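Local coordinates for protein phosphodiesterase (Trypanosoma brucei brucei, PDB 5H2Q) that is a phosphodiesterase of the HD clan whose all-helical fold holds a zinc ion and a magnesium ion in a central site beside a ligand pocket, at residues A[94-99]-A[240-245]; A[42-47]-A[88-93]; A[139-144]-A[157-162]. One frame throughout, in Å; residues are numbered along the deposited sequence.

Contact 1 (A[94-99]-A[240-245]); sequences VDVCQT and AGDISN. With ZN (zinc ion), chain C; LLI ((4~{a}~{S},8~{a}~{R})-2-cycloheptyl-4-[4-methoxy-3-[2-(2-oxidanylideneimidazolidin-1-yl)ethoxy]phenyl]-4~{a},5,8,8~{a}-tetrahydrophthalazin-1-one), chain E.
V96 meets G241 where helix 90-105 packs against the last turn of helix 227-242, and their CA atoms are only 5.0 Å apart. G241 has no beta carbon, and V96 CG1 lies over its backbone, near C and CA; V96 CG2 reaches G241 O at 3.6 Å. One turn on, T99 CG2 presses against S244 CB at 3.5 Å, a tight carbon pair. S244 OG is tied back to G241 O (2.7 Å), which also accepts from S244 N.

N245 CB borders C9 of the ligand LLI, and CG lies anti to the carbonyl carbon (chi1 -59°), which carries the amide between the ligand and D95. At the tip the amide divides its work: OD1 lies 3.6 Å from LLI C9 and is hydrogen-bonded to the Y87 hydroxyl, whereas ND2 donates to water 1 (2.8 Å) and water 2 (3.0 Å). Both waters donate to D95 OD2, bridging an amide and a carboxylate whose planes are 24° apart; water 1 also donates to S244 OG. Nearby, D242 OD1 binds zinc at 2.2 Å, joining H92, H128 and D129 in the His/Asp metal site that defines the HD clan.

Contact 2 (A[42-47]-A[88-93]); sequences KPLDVA and HNFYHV. With ZN (zinc ion), chain C.
The N-terminal turn of helix 90-105, which carries a zinc ligand, lies against the first turn of helix 43-58 through F90 and Y91 on one side and P43, L44 and A47 on the other. Y91 gives the largest share of the shared surface. Its CG is anti to the carbonyl carbon (chi1 -54°), which sends the ring out to the proline and leucine: the hydroxyl oxygen OH comes 3.2 Å from P43 CB and 3.3 Å from L44 CD2. The leucine side chain crosses the tyrosine at about a right angle. P43 O, already bonded to A47 N, approaches Y91 CE1 at the ring edge, near the ring plane (3.5 Å).

The A47 methyl touches both aromatic rings, with CB 3.7 Å from Y91 CD1 and 3.8 Å from F90 CD2. F90 has CG anti to its backbone N (chi1 -170°), which carries the ring, by CD2 and CE2, to A47; F90 CB meets L44 CD2. Around this apolar patch, R37 makes a cation-pi contact with Y91, and R79 touches F90 while hydrogen-bonding L44 O.

N89 is the N-cap of helix 90-105: its OD1 accepts weak bonds from Y91 N and H92 N. The histidines flanking the cap turn to the metal. H92, after it, binds zinc through NE2 at 2.1 Å; H88, before it, has NE2 2.7 Å from water 4, itself a zinc ligand, which sits in the plane of the H88 ring at its edge. The arrangement is that of a capped, metal-bearing helix start in an HD-clan site, packed through its aromatic residues on a neighbouring helix.

Contact 3 (A[139-144]-A[157-162]); sequences FYLKTE and KSVLEV
The ammonium of K157 rests against a leucine: NZ is 3.7 Å from L141 CD2, with no hydrogen bond between the two segments. The lysine gets there by curling, its chain bent at chi2 (66°), chi3 and chi4, which also lays CE alongside L141 CD1.

Next to it, V159 spreads its two methyls over two partners. CG1, anti to the backbone N (chi1 -177°), meets Y140 CB at 3.8 Å, while CG2 lies 3.9 Å from L141 CD2 as the valine and leucine slide past each other in opposite directions. L160 takes the outer part of the tyrosine, its CD2 being 3.6 Å from Y140 CE2, and the two side chains cross at about a right angle. This apolar seam joins helix 137-142 to the start of helix 159-172, two helices of the all-helical phosphodiesterase domain, and the intervening helix 146-154 adds L147 against Y140 and S151 against V159.

S158 is the N-cap of helix 159-172 but makes no capping bond with its side chain; OG instead bonds D203. It centres an inverse gamma turn, with a weak V159 N to K157 O bond of 3.0 Å.

On the other segment, F139 O is gripped by T143 OG1 (2.7 Å) and T143 N (3.1 Å), which arrive from opposite faces of the carbonyl plane, and the F139 side chain touches M270 of helix 250-274.

In the fold
Along the chain, contact 2 closes before contact 1 opens, and both of contact 3's segments fall between the two segments of contact 1. Contacts 1 and 2 share helix 90-105, have centres about 13 Å apart and touch directly, V94 CG1 lying 3.5 Å from A47 O. Both also reach the zinc and its waters 3 and 4, which means that helices 90-105 and 227-242, distant in sequence, supply ligands to one metal. Contact 3 stands apart, its centre about 23 Å from that of contact 1 and about 25 Å from that of contact 2, yet it lies near the other metal, the L160 side chain being about 6 Å from the magnesium ion.

Contact 1 (A[94-99]-A[240-245])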
loop_
_atom_site.group_PDB
_atom_site.type_symbol
_atom_site.label_atom_id
_atom_site.label_comp_id
_atom_site.label_asym_id
_atom_site.label_seq_id
_atom_site.Cartn_x
_atom_site.Cartn_y
_atom_site.Cartn_z
ATOM N N VAL A 94 0.445 4.811 4.891
ATOM C CA VAL A 94 1.663 5.620 5.080
ATOM C C VAL A 94 2.891 4.708 4.978
ATOM O O VAL A 94 3.888 5.063 4.347
ATOM C CB VAL A 94 1.626 6.442 6.400
ATOM C CG1 VAL A 94 2.980 7.143 6.658
ATOM C CG2 VAL A 94 0.511 7.471 6.322
ATOM N N ASP A 95 2.793 3.525 5.566
ATOM C CA ASP A 95 3.846 2.532 5.471
ATOM C C ASP A 95 4.098 2.128 4.023
ATOM O O ASP A 95 5.263 2.067 3.606
ATOM C CB ASP A 95 3.469 1.290 6.315
ATOM C CG ASP A 95 4.457 0.161 6.139
ATOM O OD1 ASP A 95 5.676 0.414 6.264
ATOM O OD2 ASP A 95 4.015 -0.972 5.876
ATOM N N VAL A 96 3.029 1.844 3.260
ATOM C CA VAL A 96 3.182 1.432 1.855
ATOM C C VAL A 96 3.851 2.551 1.032
ATOM O O VAL A 96 4.733 2.276 0.205
ATOM C CB VAL A 96 1.867 0.912 1.246
ATOM C CG1 VAL A 96 1.983 0.747 -0.267
ATOM C CG2 VAL A 96 1.448 -0.408 1.910
ATOM N N CYS A 97 3.466 3.800 1.309
ATOM C CA CYS A 97 4.018 4.983 0.647
ATOM C C CYS A 97 5.518 5.044 0.932
ATOM O O CYS A 97 6.314 5.104 -0.001
ATOM C CB CYS A 97 3.311 6.241 1.138
ATOM S SG CYS A 97 3.871 7.758 0.326
ATOM N N GLN A 98 5.895 5.000 2.235
ATOM C CA GLN A 98 7.303 5.054 2.672
ATOM C C GLN A 98 8.116 3.891 2.078
ATOM O O GLN A 98 9.250 4.089 1.614
ATOM C CB GLN A 98 7.375 5.079 4.200
ATOM C CG GLN A 98 8.775 5.461 4.716
ATOM C CD GLN A 98 9.745 4.287 4.802
ATOM O OE1 GLN A 98 9.357 3.117 4.906
ATOM N NE2 GLN A 98 11.043 4.576 4.736
ATOM N N THR A 99 7.545 2.683 2.104
ATOM C CA THR A 99 8.223 1.493 1.577
ATOM C C THR A 99 8.482 1.613 0.093
ATOM O O THR A 99 9.612 1.399 -0.349
ATOM C CB THR A 99 7.425 0.218 1.914
ATOM O OG1 THR A 99 7.236 0.188 3.319
ATOM C CG2 THR A 99 8.166 -1.043 1.493
ATOM N N ALA A 240 4.309 -4.908 -4.418
ATOM C CA ALA A 240 5.456 -5.106 -3.537
ATOM C C ALA A 240 5.320 -4.327 -2.242
ATOM O O ALA A 240 5.568 -4.871 -1.174
ATOM C CB ALA A 240 6.758 -4.749 -4.253
ATOM N N GLY A 241 4.868 -3.074 -2.315
ATOM C CA GLY A 241 4.654 -2.327 -1.088
ATOM C C GLY A 241 3.572 -2.963 -0.238
ATOM O O GLY A 241 3.722 -3.084 0.975
ATOM N N ASP A 242 2.499 -3.461 -0.888
ATOM C CA ASP A 242 1.391 -4.101 -0.170
ATOM C C ASP A 242 1.809 -5.356 0.585
ATOM O O ASP A 242 1.287 -5.605 1.674
ATOM C CB ASP A 242 0.259 -4.421 -1.131
ATOM C CG ASP A 242 -1.079 -3.838 -0.745
ATOM O OD1 ASP A 242 -1.204 -3.336 0.413
ATOM O OD2 ASP A 242 -2.021 -3.986 -1.537
ATOM N N ILE A 243 2.751 -6.132 0.023
ATOM C CA ILE A 243 3.201 -7.363 0.680
ATOM C C ILE A 243 4.616 -7.223 1.278
ATOM O O ILE A 243 5.283 -8.230 1.547
ATOM C CB ILE A 243 3.045 -8.612 -0.217
ATOM C CG1 ILE A 243 3.958 -8.571 -1.483
ATOM C CG2 ILE A 243 1.572 -8.854 -0.574
ATOM C CD1 ILE A 243 3.880 -9.958 -2.331
ATOM N N SER A 244 5.063 -5.969 1.525
ATOM C CA SER A 244 6.410 -5.681 2.050
ATOM C C SER A 244 6.611 -5.859 3.572
ATOM O O SER A 244 7.736 -5.692 4.030
ATOM C CB SER A 244 6.797 -4.239 1.706
ATOM O OG SER A 244 5.974 -3.370 2.472
ATOM N N ASN A 245 5.568 -6.153 4.369
ATOM C CA ASN A 245 5.756 -6.278 5.827
ATOM C C ASN A 245 6.777 -7.371 6.172
ATOM O O ASN A 245 7.485 -7.258 7.165
ATOM C CB ASN A 245 4.444 -6.585 6.547
ATOM C CG ASN A 245 3.311 -5.593 6.407
ATOM O OD1 ASN A 245 2.151 -5.981 6.572
ATOM N ND2 ASN A 245 3.594 -4.304 6.152
HETATM ZN ZN ZN C . -2.950 -2.336 1.193
HETATM C C2 LLI E . -0.289 -11.375 5.843
HETATM C C3 LLI E . 0.405 -10.233 6.297
HETATM O O1 LLI E . -0.097 -12.526 6.567
HETATM C C12 LLI E . -2.703 -8.586 2.411
HETATM C C14 LLI E . -4.208 -8.628 2.039
HETATM C C15 LLI E . -4.606 -9.891 1.281
HETATM C C16 LLI E . -1.831 -8.472 1.150
HETATM C C17 LLI E . -2.371 -7.474 0.155
HETATM C C18 LLI E . -4.602 -7.360 1.264
HETATM C C19 LLI E . -3.641 -7.067 0.140
HETATM C C21 LLI E . -4.128 -12.345 1.124
HETATM C C22 LLI E . -4.653 -13.316 2.251
HETATM C C23 LLI E . -2.837 -12.857 0.412
HETATM C C24 LLI E . -5.017 -14.748 1.852
HETATM C C25 LLI E . -2.851 -14.228 -0.263
HETATM C C26 LLI E . -2.734 -15.426 0.686
HETATM C C27 LLI E . -3.850 -15.721 1.702
HETATM C C28 LLI E . -0.768 -13.717 6.126
HETATM C C29 LLI E . -0.473 -14.784 7.140
HETATM C C4 LLI E . -1.195 -11.259 4.798
HETATM C C5 LLI E . 0.159 -8.997 5.708
HETATM C C6 LLI E . -1.436 -10.020 4.205
HETATM C C7 LLI E . -0.758 -8.897 4.674
HETATM O O8 LLI E . 1.305 -10.450 7.306
HETATM C C9 LLI E . 1.862 -9.307 7.963
HETATM C C10 LLI E . -2.413 -9.911 3.096
HETATM N N11 LLI E . -3.009 -11.040 2.755
HETATM N N13 LLI E . -3.921 -11.017 1.732
HETATM O O20 LLI E . -5.422 -9.897 0.373
HETATM N N30 LLI E . -1.304 -14.677 8.350
HETATM C C31 LLI E . -2.741 -14.395 8.298
HETATM C C32 LLI E . -0.804 -14.439 9.602
HETATM C C33 LLI E . -3.125 -14.339 9.772
HETATM N N34 LLI E . -1.835 -14.234 10.436
HETATM O O35 LLI E . 0.382 -14.463 9.902
HETATM O O HOH W 1 5.909 -2.898 5.276
HETATM O O HOH W 2 1.608 -2.035 6.346
HETATM O O HOH W 3 -4.198 -3.398 -0.397
HETATM O O HOH W 4 -3.310 -4.295 2.107
#

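Contact 2 (A[42-47]-A[88-93])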
loop_
_atom_site.group_PDB
_atom_site.type_symbol
_atom_site.label_atom_id
_atom_site.label_comp_id
_atom_site.label_asym_id
_atom_site.label_seq_id
_atom_site.Cartn_x
_atom_site.Cartn_y
_atom_site.Cartn_z
ATOM N N LYS A 42 0.177 12.030 19.322
ATOM C CA LYS A 42 -0.688 12.314 18.152
ATOM C C LYS A 42 -0.227 11.455 16.960
ATOM O O LYS A 42 0.250 12.016 15.968
ATOM C CB LYS A 42 -0.739 13.829 17.800
ATOM C CG LYS A 42 -1.245 14.738 18.945
ATOM C CD LYS A 42 -2.760 14.600 19.135
ATOM C CE LYS A 42 -3.293 15.386 20.304
ATOM N NZ LYS A 42 -4.741 15.117 20.516
ATOM N N PRO A 43 -0.337 10.105 17.053
ATOM C CA PRO A 43 0.164 9.243 15.965
ATOM C C PRO A 43 -0.449 9.481 14.589
ATOM O O PRO A 43 0.285 9.342 13.616
ATOM C CB PRO A 43 -0.087 7.835 16.475
ATOM C CG PRO A 43 -1.222 7.998 17.467
ATOM C CD PRO A 43 -0.869 9.276 18.157
ATOM N N LEU A 44 -1.731 9.877 14.501
ATOM C CA LEU A 44 -2.319 10.133 13.172
ATOM C C LEU A 44 -1.734 11.416 12.544
ATOM O O LEU A 44 -1.590 11.492 11.332
ATOM C CB LEU A 44 -3.856 10.199 13.233
ATOM C CG LEU A 44 -4.599 8.895 13.495
ATOM C CD1 LEU A 44 -6.095 9.183 13.769
ATOM C CD2 LEU A 44 -4.443 7.897 12.312
ATOM N N ASP A 45 -1.372 12.416 13.371
ATOM C CA ASP A 45 -0.736 13.641 12.879
ATOM C C ASP A 45 0.706 13.327 12.404
ATOM O O ASP A 45 1.091 13.783 11.337
ATOM C CB ASP A 45 -0.713 14.716 13.976
ATOM C CG ASP A 45 -2.067 15.328 14.269
ATOM O OD1 ASP A 45 -2.962 15.245 13.397
ATOM O OD2 ASP A 45 -2.209 15.963 15.334
ATOM N N VAL A 46 1.476 12.531 13.185
ATOM C CA VAL A 46 2.848 12.109 12.840
ATOM C C VAL A 46 2.816 11.273 11.538
ATOM O O VAL A 46 3.653 11.513 10.674
ATOM C CB VAL A 46 3.513 11.367 14.022
ATOM C CG1 VAL A 46 4.722 10.529 13.589
ATOM C CG2 VAL A 46 3.897 12.363 15.128
ATOM N N ALA A 47 1.836 10.317 11.400
ATOM C CA ALA A 47 1.645 9.495 10.193
ATOM C C ALA A 47 1.438 10.406 8.976
ATOM O O ALA A 47 2.146 10.238 7.986
ATOM C CB ALA A 47 0.478 8.531 10.359
ATOM N N HIS A 88 -5.836 -2.398 8.197
ATOM C CA HIS A 88 -6.096 -1.507 7.071
ATOM C C HIS A 88 -6.511 -0.107 7.520
ATOM O O HIS A 88 -7.543 0.421 7.106
ATOM C CB HIS A 88 -7.080 -2.140 6.078
ATOM C CG HIS A 88 -6.488 -3.258 5.273
ATOM N ND1 HIS A 88 -6.755 -4.573 5.572
ATOM C CD2 HIS A 88 -5.645 -3.212 4.215
ATOM C CE1 HIS A 88 -6.075 -5.295 4.695
ATOM N NE2 HIS A 88 -5.423 -4.512 3.828
ATOM N N ASN A 89 -5.660 0.513 8.367
ATOM C CA ASN A 89 -5.892 1.862 8.858
ATOM C C ASN A 89 -4.894 2.799 8.155
ATOM O O ASN A 89 -4.146 2.369 7.266
ATOM C CB ASN A 89 -5.734 1.883 10.382
ATOM C CG ASN A 89 -4.430 1.258 10.796
ATOM O OD1 ASN A 89 -3.368 1.501 10.182
ATOM N ND2 ASN A 89 -4.487 0.363 11.758
ATOM N N PHE A 90 -4.942 4.097 8.477
ATOM C CA PHE A 90 -4.054 5.080 7.837
ATOM C C PHE A 90 -2.551 4.704 7.930
ATOM O O PHE A 90 -1.796 4.999 6.999
ATOM C CB PHE A 90 -4.285 6.462 8.447
ATOM C CG PHE A 90 -3.605 7.601 7.727
ATOM C CD1 PHE A 90 -3.811 7.810 6.363
ATOM C CD2 PHE A 90 -2.767 8.476 8.411
ATOM C CE1 PHE A 90 -3.205 8.886 5.696
ATOM C CE2 PHE A 90 -2.171 9.550 7.756
ATOM C CZ PHE A 90 -2.377 9.745 6.395
ATOM N N TYR A 91 -2.123 4.039 9.025
ATOM C CA TYR A 91 -0.690 3.684 9.169
ATOM C C TYR A 91 -0.229 2.704 8.071
ATOM O O TYR A 91 0.916 2.771 7.643
ATOM C CB TYR A 91 -0.419 3.093 10.563
ATOM C CG TYR A 91 -0.911 4.012 11.661
ATOM C CD1 TYR A 91 -0.297 5.237 11.901
ATOM C CD2 TYR A 91 -2.057 3.701 12.391
ATOM C CE1 TYR A 91 -0.778 6.108 12.886
ATOM C CE2 TYR A 91 -2.570 4.579 13.344
ATOM C CZ TYR A 91 -1.910 5.767 13.612
ATOM O OH TYR A 91 -2.392 6.601 14.600
ATOM N N HIS A 92 -1.115 1.781 7.621
ATOM C CA HIS A 92 -0.759 0.854 6.552
ATOM C C HIS A 92 -0.408 1.605 5.270
ATOM O O HIS A 92 0.602 1.293 4.636
ATOM C CB HIS A 92 -1.914 -0.132 6.272
ATOM C CG HIS A 92 -1.749 -0.874 4.984
ATOM N ND1 HIS A 92 -0.699 -1.748 4.782
ATOM C CD2 HIS A 92 -2.527 -0.850 3.874
ATOM C CE1 HIS A 92 -0.893 -2.268 3.574
ATOM N NE2 HIS A 92 -1.950 -1.707 2.965
ATOM N N VAL A 93 -1.259 2.583 4.858
ATOM C CA VAL A 93 -0.977 3.289 3.595
ATOM C C VAL A 93 0.241 4.207 3.719
ATOM O O VAL A 93 1.019 4.345 2.769
ATOM C CB VAL A 93 -2.218 3.989 2.998
ATOM C CG1 VAL A 93 -3.324 2.960 2.734
ATOM C CG2 VAL A 93 -2.721 5.135 3.887
HETATM ZN ZN ZN C . -2.950 -2.336 1.193
HETATM O O HOH W 4 -3.310 -4.295 2.107
HETATM O O HOH W 3 -4.198 -3.398 -0.397
#

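Contact 3 (A[139-144]-A[157-162])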
loop_
_atom_site.group_PDB
_atom_site.type_symbol
_atom_site.label_atom_id
_atom_site.label_comp_id
_atom_site.label_asym_id
_atom_site.label_seq_id
_atom_site.Cartn_x
_atom_site.Cartn_y
_atom_site.Cartn_z
ATOM N N PHE A 139 -15.803 -11.572 1.933
ATOM C CA PHE A 139 -16.828 -11.241 2.944
ATOM C C PHE A 139 -18.045 -10.556 2.323
ATOM O O PHE A 139 -19.183 -10.921 2.643
ATOM C CB PHE A 139 -16.253 -10.354 4.066
ATOM C CG PHE A 139 -17.254 -10.040 5.159
ATOM C CD1 PHE A 139 -18.093 -8.932 5.065
ATOM C CD2 PHE A 139 -17.366 -10.859 6.281
ATOM C CE1 PHE A 139 -19.031 -8.655 6.064
ATOM C CE2 PHE A 139 -18.324 -10.593 7.265
ATOM C CZ PHE A 139 -19.139 -9.492 7.154
ATOM N N TYR A 140 -17.810 -9.539 1.479
ATOM C CA TYR A 140 -18.890 -8.789 0.840
ATOM C C TYR A 140 -19.735 -9.667 -0.072
ATOM O O TYR A 140 -20.940 -9.460 -0.161
ATOM C CB TYR A 140 -18.329 -7.594 0.056
ATOM C CG TYR A 140 -17.736 -6.563 0.981
ATOM C CD1 TYR A 140 -18.538 -5.597 1.584
ATOM C CD2 TYR A 140 -16.394 -6.625 1.356
ATOM C CE1 TYR A 140 -18.007 -4.680 2.489
ATOM C CE2 TYR A 140 -15.848 -5.698 2.240
ATOM C CZ TYR A 140 -16.661 -4.733 2.811
ATOM O OH TYR A 140 -16.139 -3.857 3.727
ATOM N N LEU A 141 -19.116 -10.654 -0.719
ATOM C CA LEU A 141 -19.857 -11.561 -1.601
ATOM C C LEU A 141 -20.611 -12.654 -0.865
ATOM O O LEU A 141 -21.737 -12.971 -1.251
ATOM C CB LEU A 141 -18.936 -12.154 -2.671
ATOM C CG LEU A 141 -18.210 -11.107 -3.527
ATOM C CD1 LEU A 141 -17.087 -11.751 -4.308
ATOM C CD2 LEU A 141 -19.188 -10.333 -4.452
ATOM N N LYS A 142 -20.006 -13.233 0.184
ATOM C CA LYS A 142 -20.619 -14.310 0.976
ATOM C C LYS A 142 -21.838 -13.815 1.748
ATOM O O LYS A 142 -22.773 -14.590 1.956
ATOM C CB LYS A 142 -19.604 -14.894 1.975
ATOM C CG LYS A 142 -18.488 -15.696 1.336
ATOM C CD LYS A 142 -17.603 -16.371 2.375
ATOM C CE LYS A 142 -16.836 -15.405 3.254
ATOM N NZ LYS A 142 -15.861 -16.123 4.111
ATOM N N THR A 143 -21.811 -12.542 2.207
ATOM C CA THR A 143 -22.878 -11.916 3.009
ATOM C C THR A 143 -23.888 -11.145 2.155
ATOM O O THR A 143 -24.892 -10.652 2.681
ATOM C CB THR A 143 -22.294 -10.970 4.076
ATOM O OG1 THR A 143 -21.597 -9.903 3.431
ATOM C CG2 THR A 143 -21.409 -11.662 5.070
ATOM N N GLU A 144 -23.603 -11.004 0.856
ATOM C CA GLU A 144 -24.438 -10.231 -0.071
ATOM C C GLU A 144 -24.592 -8.786 0.428
ATOM O O GLU A 144 -25.671 -8.179 0.365
ATOM C CB GLU A 144 -25.791 -10.935 -0.376
ATOM C CG GLU A 144 -25.627 -12.354 -0.897
ATOM C CD GLU A 144 -26.904 -13.020 -1.375
ATOM O OE1 GLU A 144 -27.891 -13.047 -0.606
ATOM O OE2 GLU A 144 -26.914 -13.521 -2.521
ATOM N N LYS A 157 -15.151 -7.943 -10.225
ATOM C CA LYS A 157 -14.979 -8.836 -9.081
ATOM C C LYS A 157 -14.122 -8.255 -7.938
ATOM O O LYS A 157 -14.194 -8.774 -6.814
ATOM C CB LYS A 157 -14.465 -10.221 -9.512
ATOM C CG LYS A 157 -15.198 -11.373 -8.803
ATOM C CD LYS A 157 -16.686 -11.472 -9.197
ATOM C CE LYS A 157 -17.556 -11.943 -8.060
ATOM N NZ LYS A 157 -18.855 -11.217 -8.027
ATOM N N SER A 158 -13.352 -7.169 -8.195
ATOM C CA SER A 158 -12.497 -6.574 -7.159
ATOM C C SER A 158 -13.339 -5.594 -6.316
ATOM O O SER A 158 -13.259 -4.369 -6.467
ATOM C CB SER A 158 -11.293 -5.888 -7.805
ATOM O OG SER A 158 -10.594 -6.822 -8.607
ATOM N N VAL A 159 -14.170 -6.158 -5.430
ATOM C CA VAL A 159 -15.127 -5.418 -4.615
ATOM C C VAL A 159 -14.555 -4.149 -3.981
ATOM O O VAL A 159 -15.048 -3.046 -4.228
ATOM C CB VAL A 159 -15.781 -6.320 -3.538
ATOM C CG1 VAL A 159 -16.826 -5.533 -2.748
ATOM C CG2 VAL A 159 -16.377 -7.588 -4.149
ATOM N N LEU A 160 -13.517 -4.317 -3.168
ATOM C CA LEU A 160 -12.942 -3.186 -2.460
ATOM C C LEU A 160 -12.062 -2.307 -3.337
ATOM O O LEU A 160 -12.032 -1.092 -3.143
ATOM C CB LEU A 160 -12.166 -3.684 -1.245
ATOM C CG LEU A 160 -12.999 -4.273 -0.110
ATOM C CD1 LEU A 160 -12.113 -5.025 0.867
ATOM C CD2 LEU A 160 -13.827 -3.185 0.607
ATOM N N GLU A 161 -11.311 -2.899 -4.254
ATOM C CA GLU A 161 -10.382 -2.099 -5.083
ATOM C C GLU A 161 -11.090 -1.088 -5.975
ATOM O O GLU A 161 -10.628 0.039 -6.104
ATOM C CB GLU A 161 -9.433 -2.983 -5.885
ATOM C CG GLU A 161 -8.459 -3.792 -5.016
ATOM C CD GLU A 161 -9.077 -4.970 -4.285
ATOM O OE1 GLU A 161 -10.154 -5.441 -4.715
ATOM O OE2 GLU A 161 -8.466 -5.440 -3.301
ATOM N N VAL A 162 -12.268 -1.453 -6.519
ATOM C CA VAL A 162 -13.035 -0.503 -7.307
ATOM C C VAL A 162 -13.545 0.599 -6.385
ATOM O O VAL A 162 -13.493 1.781 -6.754
ATOM C CB VAL A 162 -14.180 -1.206 -8.076
ATOM C CG1 VAL A 162 -15.083 -0.181 -8.777
ATOM C CG2 VAL A 162 -13.601 -2.190 -9.085
#